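Local coordinates for protein probable tRNA pseudouridine synthase D (Methanosarcina mazei, PDB 1Z2Z) that probably isomerises uridine-13 of transfer RNAs to pseudouridine, as a member of the TruD family of pseudouridine synthases, at residues A[37-42]-A[92-97]; A[76-81]-A[96-101]; A[80-85]-A[123-128]. All blocks are in the same frame, centred on the assembly; numbering follows the deposited sequence.

Contact 1: residues A[37-42]-A[92-97]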
loop_
_atom_site.group_PDB
_atom_site.type_symbol
_atom_site.label_atom_id
_atom_site.label_comp_id
_atom_site.label_asym_id
_atom_site.label_seq_id
_atom_site.Cartn_x
_atom_site.Cartn_y
_atom_site.Cartn_z
ATOM N N GLU A 37 15.933 5.804 -4.431
ATOM C CA GLU A 37 15.718 4.520 -5.095
ATOM C C GLU A 37 16.953 3.631 -5.234
ATOM O O GLU A 37 18.071 4.123 -5.377
ATOM C CB GLU A 37 15.139 4.780 -6.474
ATOM C CG GLU A 37 14.739 3.545 -7.223
ATOM C CD GLU A 37 14.558 3.802 -8.702
ATOM O OE1 GLU A 37 15.579 3.846 -9.423
ATOM O OE2 GLU A 37 13.399 3.978 -9.128
ATOM N N ILE A 38 16.750 2.313 -5.181
ATOM C CA ILE A 38 17.861 1.373 -5.348
ATOM C C ILE A 38 17.573 0.640 -6.644
ATOM O O ILE A 38 16.569 -0.049 -6.760
ATOM C CB ILE A 38 17.935 0.365 -4.201
ATOM C CG1 ILE A 38 17.809 1.101 -2.866
ATOM C CG2 ILE A 38 19.264 -0.398 -4.263
ATOM C CD1 ILE A 38 17.720 0.186 -1.677
ATOM N N THR A 39 18.453 0.792 -7.622
ATOM C CA THR A 39 18.245 0.185 -8.927
ATOM C C THR A 39 18.561 -1.303 -9.013
ATOM O O THR A 39 19.347 -1.824 -8.221
ATOM C CB THR A 39 19.108 0.911 -9.985
ATOM O OG1 THR A 39 18.498 0.789 -11.272
ATOM C CG2 THR A 39 20.511 0.306 -10.050
ATOM N N ASN A 40 17.938 -1.995 -9.966
ATOM C CA ASN A 40 18.251 -3.405 -10.167
ATOM C C ASN A 40 18.788 -3.582 -11.577
ATOM O O ASN A 40 19.135 -4.683 -11.971
ATOM C CB ASN A 40 17.039 -4.327 -9.943
ATOM C CG ASN A 40 15.933 -4.122 -10.955
ATOM O OD1 ASN A 40 16.177 -3.925 -12.148
ATOM N ND2 ASN A 40 14.697 -4.195 -10.482
ATOM N N ARG A 41 18.877 -2.501 -12.342
ATOM C CA ARG A 41 19.389 -2.633 -13.703
ATOM C C ARG A 41 20.681 -1.856 -13.963
ATOM O O ARG A 41 21.042 -0.951 -13.214
ATOM C CB ARG A 41 18.319 -2.200 -14.692
ATOM C CG ARG A 41 17.658 -0.910 -14.296
ATOM C CD ARG A 41 17.559 -0.015 -15.484
ATOM N NE ARG A 41 16.529 -0.458 -16.399
ATOM C CZ ARG A 41 16.488 -0.119 -17.680
ATOM N NH1 ARG A 41 15.490 -0.559 -18.443
ATOM N NH2 ARG A 41 17.450 0.638 -18.200
ATOM N N GLU A 42 21.368 -2.224 -15.034
ATOM C CA GLU A 42 22.615 -1.588 -15.422
ATOM C C GLU A 42 22.475 -1.022 -16.848
ATOM O O GLU A 42 21.731 -1.569 -17.664
ATOM C CB GLU A 42 23.731 -2.622 -15.362
ATOM C CG GLU A 42 25.078 -2.156 -15.861
ATOM C CD GLU A 42 25.756 -1.193 -14.916
ATOM O OE1 GLU A 42 27.007 -1.110 -14.961
ATOM O OE2 GLU A 42 25.043 -0.519 -14.137
ATOM N N THR A 92 15.207 10.855 -5.135
ATOM C CA THR A 92 16.154 10.514 -6.190
ATOM C C THR A 92 15.690 9.196 -6.849
ATOM O O THR A 92 15.259 8.276 -6.151
ATOM C CB THR A 92 17.539 10.290 -5.566
ATOM O OG1 THR A 92 17.925 11.464 -4.846
ATOM C CG2 THR A 92 18.580 9.977 -6.614
ATOM N N GLN A 93 15.778 9.093 -8.173
ATOM C CA GLN A 93 15.364 7.872 -8.866
ATOM C C GLN A 93 15.936 7.822 -10.273
ATOM O O GLN A 93 16.424 8.826 -10.788
ATOM C CB GLN A 93 13.851 7.800 -8.992
ATOM C CG GLN A 93 13.296 8.772 -10.001
ATOM C CD GLN A 93 11.799 8.859 -9.930
ATOM O OE1 GLN A 93 11.223 9.937 -9.744
ATOM N NE2 GLN A 93 11.153 7.720 -10.063
ATOM N N LYS A 94 15.867 6.650 -10.904
ATOM C CA LYS A 94 16.379 6.507 -12.258
ATOM C C LYS A 94 15.222 6.640 -13.258
ATOM O O LYS A 94 14.112 6.192 -12.994
ATOM C CB LYS A 94 17.085 5.157 -12.401
ATOM C CG LYS A 94 17.390 4.749 -13.836
ATOM C CD LYS A 94 18.191 3.449 -13.901
ATOM C CE LYS A 94 19.565 3.626 -13.281
ATOM N NZ LYS A 94 20.456 2.425 -13.376
ATOM N N ILE A 95 15.468 7.307 -14.378
ATOM C CA ILE A 95 14.442 7.468 -15.393
ATOM C C ILE A 95 15.060 7.275 -16.768
ATOM O O ILE A 95 16.286 7.182 -16.913
ATOM C CB ILE A 95 13.778 8.870 -15.354
ATOM C CG1 ILE A 95 14.799 9.957 -15.695
ATOM C CG2 ILE A 95 13.141 9.117 -13.995
ATOM C CD1 ILE A 95 14.139 11.317 -16.067
ATOM N N SER A 96 14.220 7.186 -17.783
ATOM C CA SER A 96 14.750 7.036 -19.127
ATOM C C SER A 96 14.077 8.057 -20.021
ATOM O O SER A 96 12.906 8.402 -19.828
ATOM C CB SER A 96 14.516 5.623 -19.667
ATOM O OG SER A 96 13.148 5.427 -19.971
ATOM N N ILE A 97 14.839 8.541 -20.994
ATOM C CA ILE A 97 14.351 9.536 -21.935
ATOM C C ILE A 97 14.720 9.099 -23.330
ATOM O O ILE A 97 15.897 8.892 -23.641
ATOM C CB ILE A 97 14.993 10.910 -21.680
ATOM C CG1 ILE A 97 14.820 11.314 -20.206
ATOM C CG2 ILE A 97 14.360 11.931 -22.605
ATOM C CD1 ILE A 97 15.464 12.637 -19.846
#
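Glu37 lays its side chain across the start of Lys94, meeting it at about a right angle. Its CG is anti to the backbone N (chi1 -174°) and the chain stays extended, so the carboxylate is carried over to strand 90-98. There Lys94 N donates to Glu37 OE1 at 3.2 Å, approaching from above the carboxylate plane, while Glu37 OE2 lies 3.9 Å from Gln93 CB. One step back the two backbones are bonded directly: Glu37 N reaches Thr92 O at 3.1 Å in a nearly straight bond (169°). Since Thr92 also pairs with Val35, this is the end of a parallel ladder. Beyond it the short strand segments diverge at 43°, and Glu37 OE1 takes the place at Lys94 N that the backbone carbonyl of Glu37 would fill if the ladder ran on.

Past this point Lys94 makes the connection. Its chain is extended to CD and then turns at chi3, crossing Thr39 obliquely, and its CD packs against Arg41 CD at 3.9 Å. At the tip Lys94 NZ makes a weak hydrogen bond to Thr39 OG1, 3.3 Å long, and its stronger partner is Glu43, to which it forms a salt bridge. Glu43 also pairs with Arg41, whose guanidinium has a further salt bridge to Asp129.

Glu37 likewise has a second partner, through OE2, in Lys85. The buried lysine is thus matched by the acid Glu43, and Glu37 divides its oxygens between a backbone N-H and a cation. Such pairing would be expected to keep Lys94 protonated and Glu37 ionised, so that polar side chains join the strands where main-chain pairing between these two strands has stopped.

Contact 2: residues A[76-81]-A[96-101]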
loop_
_atom_site.group_PDB
_atom_site.type_symbol
_atom_site.label_atom_id
_atom_site.label_comp_id
_atom_site.label_asym_id
_atom_site.label_seq_id
_atom_site.Cartn_x
_atom_site.Cartn_y
_atom_site.Cartn_z
ATOM N N GLN A 76 4.712 12.345 -23.588
ATOM C CA GLN A 76 4.999 12.034 -22.197
ATOM C C GLN A 76 5.514 10.607 -22.005
ATOM O O GLN A 76 6.303 10.344 -21.092
ATOM C CB GLN A 76 3.763 12.292 -21.331
ATOM C CG GLN A 76 4.087 13.266 -20.210
ATOM C CD GLN A 76 2.870 13.809 -19.512
ATOM O OE1 GLN A 76 1.969 14.344 -20.154
ATOM N NE2 GLN A 76 2.848 13.708 -18.183
ATOM N N LYS A 77 5.076 9.699 -22.880
ATOM C CA LYS A 77 5.493 8.301 -22.849
ATOM C C LYS A 77 7.001 8.138 -22.973
ATOM O O LYS A 77 7.583 7.236 -22.378
ATOM C CB LYS A 77 4.830 7.516 -23.993
ATOM C CG LYS A 77 5.256 6.046 -24.074
ATOM C CD LYS A 77 4.680 5.249 -22.910
ATOM C CE LYS A 77 5.366 3.896 -22.741
ATOM N NZ LYS A 77 5.520 3.175 -24.040
ATOM N N ARG A 78 7.642 9.000 -23.756
ATOM C CA ARG A 78 9.091 8.896 -23.967
ATOM C C ARG A 78 9.875 9.090 -22.697
ATOM O O ARG A 78 11.082 8.889 -22.682
ATOM C CB ARG A 78 9.564 9.923 -24.986
ATOM C CG ARG A 78 8.531 10.297 -26.016
ATOM C CD ARG A 78 7.931 9.078 -26.688
ATOM N NE ARG A 78 8.933 8.128 -27.134
ATOM C CZ ARG A 78 8.763 7.339 -28.181
ATOM N NH1 ARG A 78 9.720 6.486 -28.539
ATOM N NH2 ARG A 78 7.641 7.424 -28.882
ATOM N N ILE A 79 9.207 9.526 -21.639
ATOM C CA ILE A 79 9.907 9.684 -20.375
ATOM C C ILE A 79 9.213 8.794 -19.333
ATOM O O ILE A 79 8.058 9.040 -18.975
ATOM C CB ILE A 79 9.973 11.207 -19.924
ATOM C CG1 ILE A 79 10.016 11.311 -18.401
ATOM C CG2 ILE A 79 8.837 12.023 -20.521
ATOM C CD1 ILE A 79 11.397 11.417 -17.867
ATOM N N SER A 80 9.893 7.734 -18.888
ATOM C CA SER A 80 9.289 6.842 -17.897
ATOM C C SER A 80 10.091 6.587 -16.641
ATOM O O SER A 80 11.318 6.680 -16.608
ATOM C CB SER A 80 8.833 5.485 -18.509
ATOM O OG SER A 80 9.883 4.647 -18.947
ATOM N N VAL A 81 9.348 6.277 -15.592
ATOM C CA VAL A 81 9.916 6.024 -14.294
ATOM C C VAL A 81 9.736 4.551 -13.903
ATOM O O VAL A 81 8.895 3.834 -14.469
ATOM C CB VAL A 81 9.236 6.955 -13.273
ATOM C CG1 VAL A 81 9.541 8.387 -13.619
ATOM C CG2 VAL A 81 7.720 6.759 -13.303
ATOM N N SER A 96 14.220 7.186 -17.783
ATOM C CA SER A 96 14.750 7.036 -19.127
ATOM C C SER A 96 14.077 8.057 -20.021
ATOM O O SER A 96 12.906 8.402 -19.828
ATOM C CB SER A 96 14.516 5.623 -19.667
ATOM O OG SER A 96 13.148 5.427 -19.971
ATOM N N ILE A 97 14.839 8.541 -20.994
ATOM C CA ILE A 97 14.351 9.536 -21.935
ATOM C C ILE A 97 14.720 9.099 -23.330
ATOM O O ILE A 97 15.897 8.892 -23.641
ATOM C CB ILE A 97 14.993 10.910 -21.680
ATOM C CG1 ILE A 97 14.820 11.314 -20.206
ATOM C CG2 ILE A 97 14.360 11.931 -22.605
ATOM C CD1 ILE A 97 15.464 12.637 -19.846
ATOM N N PHE A 98 13.706 8.974 -24.174
ATOM C CA PHE A 98 13.911 8.523 -25.535
ATOM C C PHE A 98 14.524 9.548 -26.458
ATOM O O PHE A 98 14.144 10.728 -26.478
ATOM C CB PHE A 98 12.583 8.036 -26.133
ATOM C CG PHE A 98 12.649 7.717 -27.604
ATOM C CD1 PHE A 98 11.891 8.429 -28.515
ATOM C CD2 PHE A 98 13.459 6.692 -28.077
ATOM C CE1 PHE A 98 11.931 8.113 -29.885
ATOM C CE2 PHE A 98 13.501 6.374 -29.444
ATOM C CZ PHE A 98 12.742 7.084 -30.342
ATOM N N ASP A 99 15.500 9.077 -27.219
ATOM C CA ASP A 99 16.150 9.910 -28.209
ATOM C C ASP A 99 16.597 11.273 -27.693
ATOM O O ASP A 99 16.180 12.322 -28.198
ATOM C CB ASP A 99 15.190 10.075 -29.383
ATOM C CG ASP A 99 15.796 10.846 -30.521
ATOM O OD1 ASP A 99 17.042 10.991 -30.525
ATOM O OD2 ASP A 99 15.012 11.291 -31.403
ATOM N N THR A 100 17.444 11.255 -26.678
ATOM C CA THR A 100 17.961 12.487 -26.118
ATOM C C THR A 100 19.414 12.262 -25.777
ATOM O O THR A 100 19.783 11.206 -25.247
ATOM C CB THR A 100 17.221 12.902 -24.840
ATOM O OG1 THR A 100 15.831 13.102 -25.128
ATOM C CG2 THR A 100 17.818 14.201 -24.285
ATOM N N ASP A 101 20.242 13.255 -26.092
ATOM C CA ASP A 101 21.672 13.165 -25.809
ATOM C C ASP A 101 21.995 13.751 -24.451
ATOM O O ASP A 101 21.228 14.539 -23.917
ATOM C CB ASP A 101 22.493 13.889 -26.877
ATOM C CG ASP A 101 22.390 13.231 -28.217
ATOM O OD1 ASP A 101 22.487 11.980 -28.270
ATOM O OD2 ASP A 101 22.217 13.955 -29.228
HETATM O O HOH W 1 11.867 6.353 -22.013
#
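The Phe98 ring has a neighbour on each face. Over one lies NH1 of Arg78, nearest to CD1 and CE1, with the rest of the guanidinium off beyond the CD1 side; over the other sits Asp99 CB, 3.7 Å above the centre. The guanidinium is tilted 33° from the ring plane, so the two groups are neither flat on one another nor upright. Both side chains point the same way from the backbone, and they touch near the root as well, Arg78 CB to Phe98 CB at 3.7 Å. Arg78 reaches the ring by folding at chi2 and chi3, whereas Phe98 CG stands anti to its own backbone N.

Beneath this pair runs an antiparallel ladder. Phe98 N donates to Arg78 O at 3.0 Å, in the carbonyl plane. Ser80 and Ser96 form the hydrogen-bonded pair, with Ser80 N to Ser96 O and Ser96 N to Ser80 O both at 3.2 Å. Between these rungs Ile79 and Ile97 make the non-hydrogen-bonded pair, their side chains parallel on one face of the sheet and meeting at Ile79 CD1 and Ile97 CG1, 4.1 Å apart. On the other face a water links the ladder to a side chain: it donates to Arg78 O at 2.7 Å and is hydrogen-bonded to Ser96 OG at 2.6 Å. Ser96 OG also accepts from the backbone N of Val125.

The ladder belongs to the beta hairpin of strands 79-81 and 90-98, entered through the 3-10 turn 76-78. Its isoleucine face packs on helix 61-72, Ile79 against Thr65 and Ile97 against Leu72. Along its far side, strand 90-98 pairs with strand 49-57, and Tyr49 there meets the Phe98 ring.

Contact 3: residues A[80-85]-A[123-128]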
loop_
_atom_site.group_PDB
_atom_site.type_symbol
_atom_site.label_atom_id
_atom_site.label_comp_id
_atom_site.label_asym_id
_atom_site.label_seq_id
_atom_site.Cartn_x
_atom_site.Cartn_y
_atom_site.Cartn_z
ATOM N N SER A 80 9.893 7.734 -18.888
ATOM C CA SER A 80 9.289 6.842 -17.897
ATOM C C SER A 80 10.091 6.587 -16.641
ATOM O O SER A 80 11.318 6.680 -16.608
ATOM C CB SER A 80 8.833 5.485 -18.509
ATOM O OG SER A 80 9.883 4.647 -18.947
ATOM N N VAL A 81 9.348 6.277 -15.592
ATOM C CA VAL A 81 9.916 6.024 -14.294
ATOM C C VAL A 81 9.736 4.551 -13.903
ATOM O O VAL A 81 8.895 3.834 -14.469
ATOM C CB VAL A 81 9.236 6.955 -13.273
ATOM C CG1 VAL A 81 9.541 8.387 -13.619
ATOM C CG2 VAL A 81 7.720 6.759 -13.303
ATOM N N ALA A 82 10.553 4.108 -12.953
ATOM C CA ALA A 82 10.493 2.745 -12.448
ATOM C C ALA A 82 9.395 2.682 -11.390
ATOM O O ALA A 82 8.722 1.662 -11.233
ATOM C CB ALA A 82 11.827 2.363 -11.847
ATOM N N GLY A 83 9.213 3.799 -10.683
ATOM C CA GLY A 83 8.200 3.902 -9.641
ATOM C C GLY A 83 7.951 5.347 -9.233
ATOM O O GLY A 83 8.892 6.112 -9.070
ATOM N N THR A 84 6.700 5.736 -9.041
ATOM C CA THR A 84 6.432 7.117 -8.676
ATOM C C THR A 84 6.727 7.529 -7.227
ATOM O O THR A 84 6.055 7.092 -6.297
ATOM C CB THR A 84 4.996 7.484 -9.014
ATOM O OG1 THR A 84 4.804 7.373 -10.428
ATOM C CG2 THR A 84 4.703 8.916 -8.593
ATOM N N LYS A 85 7.718 8.400 -7.044
ATOM C CA LYS A 85 8.086 8.859 -5.711
ATOM C C LYS A 85 7.188 10.006 -5.264
ATOM O O LYS A 85 6.614 10.731 -6.088
ATOM C CB LYS A 85 9.546 9.300 -5.686
ATOM C CG LYS A 85 10.466 8.447 -6.529
ATOM C CD LYS A 85 10.565 7.016 -6.037
ATOM C CE LYS A 85 11.254 6.135 -7.083
ATOM N NZ LYS A 85 11.686 4.790 -6.570
ATOM N N LYS A 123 16.898 -0.348 -23.907
ATOM C CA LYS A 123 15.645 -0.564 -23.189
ATOM C C LYS A 123 15.241 0.612 -22.317
ATOM O O LYS A 123 16.063 1.225 -21.633
ATOM C CB LYS A 123 15.736 -1.846 -22.335
ATOM C CG LYS A 123 16.738 -1.786 -21.176
ATOM C CD LYS A 123 17.352 -3.158 -20.846
ATOM C CE LYS A 123 16.372 -4.137 -20.188
ATOM N NZ LYS A 123 15.994 -3.780 -18.776
ATOM N N SER A 124 13.959 0.929 -22.367
ATOM C CA SER A 124 13.405 2.014 -21.590
ATOM C C SER A 124 13.272 1.517 -20.173
ATOM O O SER A 124 13.374 0.315 -19.924
ATOM C CB SER A 124 12.020 2.346 -22.087
ATOM O OG SER A 124 11.199 1.210 -21.892
ATOM N N VAL A 125 13.010 2.446 -19.258
ATOM C CA VAL A 125 12.849 2.136 -17.845
ATOM C C VAL A 125 11.375 1.877 -17.530
ATOM O O VAL A 125 10.578 2.802 -17.439
ATOM C CB VAL A 125 13.407 3.295 -16.997
ATOM C CG1 VAL A 125 13.129 3.057 -15.539
ATOM C CG2 VAL A 125 14.907 3.403 -17.211
ATOM N N GLU A 126 11.002 0.615 -17.362
ATOM C CA GLU A 126 9.601 0.296 -17.095
ATOM C C GLU A 126 9.230 0.201 -15.604
ATOM O O GLU A 126 10.083 -0.006 -14.746
ATOM C CB GLU A 126 9.246 -1.011 -17.814
ATOM C CG GLU A 126 9.420 -0.978 -19.329
ATOM C CD GLU A 126 8.442 -0.043 -20.021
ATOM O OE1 GLU A 126 7.235 -0.090 -19.709
ATOM O OE2 GLU A 126 8.871 0.745 -20.894
ATOM N N LEU A 127 7.953 0.379 -15.298
ATOM C CA LEU A 127 7.518 0.264 -13.919
ATOM C C LEU A 127 8.007 -1.057 -13.386
ATOM O O LEU A 127 7.709 -2.100 -13.960
ATOM C CB LEU A 127 6.009 0.255 -13.838
ATOM C CG LEU A 127 5.406 1.611 -14.148
ATOM C CD1 LEU A 127 3.919 1.443 -14.204
ATOM C CD2 LEU A 127 5.803 2.635 -13.079
ATOM N N GLY A 128 8.751 -1.037 -12.294
ATOM C CA GLY A 128 9.231 -2.291 -11.764
ATOM C C GLY A 128 10.726 -2.430 -11.871
ATOM O O GLY A 128 11.305 -3.223 -11.140
#
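Two hydrogen bonds fasten the loop 123-128 to strand 79-81 and the residues that follow it. In one, Ser80 OG donates to Val125 O at 2.5 Å, coming from above the carbonyl plane and not along a lone pair. The hydroxyl is placed there by a first torsion of 68°, which sets OG between the backbone N and the carbonyl carbon. In the other, Gly128 N donates to Ala82 O at 2.9 Å, in the carbonyl plane and on a lone pair, with 158° at the hydrogen. Leu127 CA adds a C-H contact to the same oxygen at 3.3 Å, so Ala82 O is met from two successive residues. Within the loop, Ser124 OG bonds to the anti lone pair of Glu126 OE2 at 2.6 Å, spanning Val125.

The apolar contacts lie between and beside these bonds. Val125 CG1, anti to the backbone N, rests against Ala82 CB at 4.0 Å and close to Ala82 N. Leu127 starts out away from the strand, but its CD2 comes back to 3.6 Å from both Val81 O and Ala82 O. Gly128 has a positive phi (113°), a backbone shape at which a CB would press on the preceding carbonyl oxygen. An alanine in place of Ser80 would lose the hydroxyl and would probably leave the loop at Val125 less firmly tied to the strand.

The touching parts of the two segments run almost in the same direction, yet no regular ladder joins them: one side-chain donor and one backbone donor do the work. A serine hydroxyl serving a main-chain carbonyl, and the N-H of Gly128 serving Ala82 O, thus hold the loop between strands 113-121 and 130-142 along strand 79-81 and what follows it, close to the predicted nucleophile Asp86.

Strand 90-98 ties the set together: contact 1 uses its parallel neighbour 33-39, contact 2 its antiparallel neighbour 79-81, and contact 3 extends from the end of the latter. Contacts 1 and 3 are closest, with centres about 7 Å apart; contacts 2 and 3 lie about 10 Å apart and contacts 1 and 2 about 13 Å. Ser96, common to contacts 1 and 2, ties both to contact 3, its OG 3.1 Å from Val125 N. Ile95 CD1 packs on Ile79 CD1, linking contacts 1 and 2. Asp86, the predicted nucleophile, directly follows the 80-85 segment of contact 3; its side chain is about 9 Å from that of Gln93 in contact 1 and about 10 Å from Gly83.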